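Local coordinates for protein HIRA (Homo sapiens, PDB 5YJE) that cooperates with the histone chaperone ASF1A to promote replication-independent chromatin assembly and takes part in repressing histone gene transcription, at residues M195-S198 with A202-F205. Residues are numbered along the deposited sequence; the frame is centred on the assembly and turned at random.
Sequences MNLS and AYCF
Leu197 meets the Tyr203 ring at its edge, near the ring plane: the CD1 methyl of Leu197 lies 3.8 Å from Tyr203 CE1. CG of Leu197 stands anti to the carbonyl carbon (chi1 -55°), which brings this branch up to the ring. Met195 is on the same face of the sheet as Tyr203, but bends at chi2 and chi3 turn its sulfur end from the partner strand, leaving CB and CG beside the Tyr203 carbonyl oxygen. On the other face the Asn196 side chain sits beside the Ala202 methyl. Two backbone hydrogen bonds make Met195 and Tyr203 an antiparallel hydrogen-bonded pair: Met195 N to Tyr203 O is 2.8 Å and nearly straight at 172°, and Tyr203 N to Met195 O is 2.9 Å. Met195 O also receives a CA-H...O contact from Ala202 CA, 3.1 Å away. Asn196 and Ala202 form the next, non-hydrogen-bonded pair. Strands 193-196 and 201-206 are the central hairpin of a four-stranded antiparallel sheet, between strands 184-187 and 211-217, consistent with a beta-propeller blade in HIRA's C-terminal TUP1-like enhancer of split region. Ile174 of helix 172-175 touches Met195, Leu197 and Tyr203, and Leu130 of a second subunit also packs on Tyr203; Ile247 of helix 243-247 touches Asn196 and Ala202.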
ATOM      1  N   MET B 195      15.394  12.945  -8.364  1.00 45.91           N
ATOM      2  CA  MET B 195      16.451  13.696  -7.701  1.00 42.52           C
ATOM      3  C   MET B 195      17.710  13.556  -8.550  1.00 47.92           C
ATOM      4  O   MET B 195      18.269  12.457  -8.671  1.00 45.79           O
ATOM      5  CB  MET B 195      16.671  13.160  -6.289  1.00 41.03           C
ATOM      6  CG  MET B 195      15.388  12.983  -5.504  1.00 50.10           C
ATOM      7  SD  MET B 195      14.904  14.468  -4.593  1.00 56.79           S
ATOM      8  CE  MET B 195      13.304  14.796  -5.298  1.00 53.40           C
ATOM      9  N   ASN B 196      18.133  14.660  -9.158  1.00 46.06           N
ATOM     10  CA  ASN B 196      19.366  14.721  -9.927  1.00 45.78           C
ATOM     11  C   ASN B 196      20.449  15.310  -9.022  1.00 46.60           C
ATOM     12  O   ASN B 196      20.402  16.504  -8.683  1.00 48.90           O
ATOM     13  CB  ASN B 196      19.188  15.566 -11.188  1.00 50.68           C
ATOM     14  CG  ASN B 196      20.028  15.068 -12.336  1.00 59.10           C
ATOM     15  OD1 ASN B 196      19.595  14.274 -13.120  1.00 65.25           O
ATOM     16  ND2 ASN B 196      21.272  15.475 -12.382  1.00 67.53           N
ATOM     17  N   LEU B 197      21.407  14.466  -8.628  1.00 44.34           N
ATOM     18  CA  LEU B 197      22.504  14.812  -7.737  1.00 46.81           C
ATOM     19  C   LEU B 197      23.694  15.386  -8.515  1.00 52.87           C
ATOM     20  O   LEU B 197      23.882  15.139  -9.718  1.00 49.34           O
ATOM     21  CB  LEU B 197      22.966  13.590  -6.942  1.00 48.05           C
ATOM     22  CG  LEU B 197      21.938  12.811  -6.110  1.00 52.56           C
ATOM     23  CD1 LEU B 197      22.626  11.742  -5.266  1.00 49.25           C
ATOM     24  CD2 LEU B 197      21.136  13.731  -5.227  1.00 47.80           C
ATOM     25  N   SER B 198      24.522  16.145  -7.793  1.00 53.13           N
ATOM     26  CA  SER B 198      25.656  16.810  -8.423  1.00 53.76           C
ATOM     27  C   SER B 198      26.722  15.823  -8.893  1.00 55.18           C
ATOM     28  O   SER B 198      27.482  16.150  -9.806  1.00 53.34           O
ATOM     29  CB  SER B 198      26.275  17.834  -7.468  1.00 47.79           C
ATOM     30  OG  SER B 198      26.916  17.188  -6.384  1.00 52.67           O
ATOM     31  N   ALA B 202      21.156  10.176 -10.756  1.00 45.68           N
ATOM     32  CA  ALA B 202      19.753  10.525 -10.633  1.00 44.72           C
ATOM     33  C   ALA B 202      18.972   9.325 -10.110  1.00 47.02           C
ATOM     34  O   ALA B 202      19.115   8.198 -10.616  1.00 45.12           O
ATOM     35  CB  ALA B 202      19.200  10.987 -11.971  1.00 42.23           C
ATOM     36  N   TYR B 203      18.165   9.564  -9.086  1.00 44.26           N
ATOM     37  CA  TYR B 203      17.315   8.543  -8.495  1.00 41.35           C
ATOM     38  C   TYR B 203      15.874   8.989  -8.647  1.00 46.97           C
ATOM     39  O   TYR B 203      15.544  10.144  -8.368  1.00 42.84           O
ATOM     40  CB  TYR B 203      17.619   8.328  -7.016  1.00 40.11           C
ATOM     41  CG  TYR B 203      19.020   7.875  -6.711  1.00 48.50           C
ATOM     42  CD1 TYR B 203      20.064   8.794  -6.531  1.00 47.04           C
ATOM     43  CD2 TYR B 203      19.307   6.521  -6.605  1.00 40.97           C
ATOM     44  CE1 TYR B 203      21.344   8.350  -6.239  1.00 46.93           C
ATOM     45  CE2 TYR B 203      20.558   6.076  -6.325  1.00 43.21           C
ATOM     46  CZ  TYR B 203      21.577   6.976  -6.146  1.00 50.43           C
ATOM     47  OH  TYR B 203      22.824   6.468  -5.871  1.00 58.03           O
ATOM     48  N   CYS B 204      15.020   8.086  -9.079  1.00 40.64           N
ATOM     49  CA  CYS B 204      13.609   8.376  -9.080  1.00 44.32           C
ATOM     50  C   CYS B 204      12.935   7.371  -8.158  1.00 49.54           C
ATOM     51  O   CYS B 204      13.478   6.284  -7.908  1.00 46.65           O
ATOM     52  CB  CYS B 204      13.041   8.318 -10.494  1.00 47.50           C
ATOM     53  SG  CYS B 204      12.630   6.672 -10.975  1.00 55.44           S
ATOM     54  N   PHE B 205      11.776   7.751  -7.616  1.00 44.87           N
ATOM     55  CA  PHE B 205      11.017   6.851  -6.758  1.00 44.58           C
ATOM     56  C   PHE B 205       9.918   6.193  -7.584  1.00 45.98           C
ATOM     57  O   PHE B 205       9.079   6.879  -8.174  1.00 46.95           O
ATOM     58  CB  PHE B 205      10.420   7.559  -5.540  1.00 43.36           C
ATOM     59  CG  PHE B 205       9.900   6.594  -4.516  1.00 39.77           C
ATOM     60  CD1 PHE B 205      10.732   6.093  -3.534  1.00 41.69           C
ATOM     61  CD2 PHE B 205       8.599   6.126  -4.587  1.00 37.86           C
ATOM     62  CE1 PHE B 205      10.260   5.147  -2.611  1.00 40.74           C
ATOM     63  CE2 PHE B 205       8.131   5.208  -3.674  1.00 38.93           C
ATOM     64  CZ  PHE B 205       8.966   4.711  -2.684  1.00 37.25           C
TER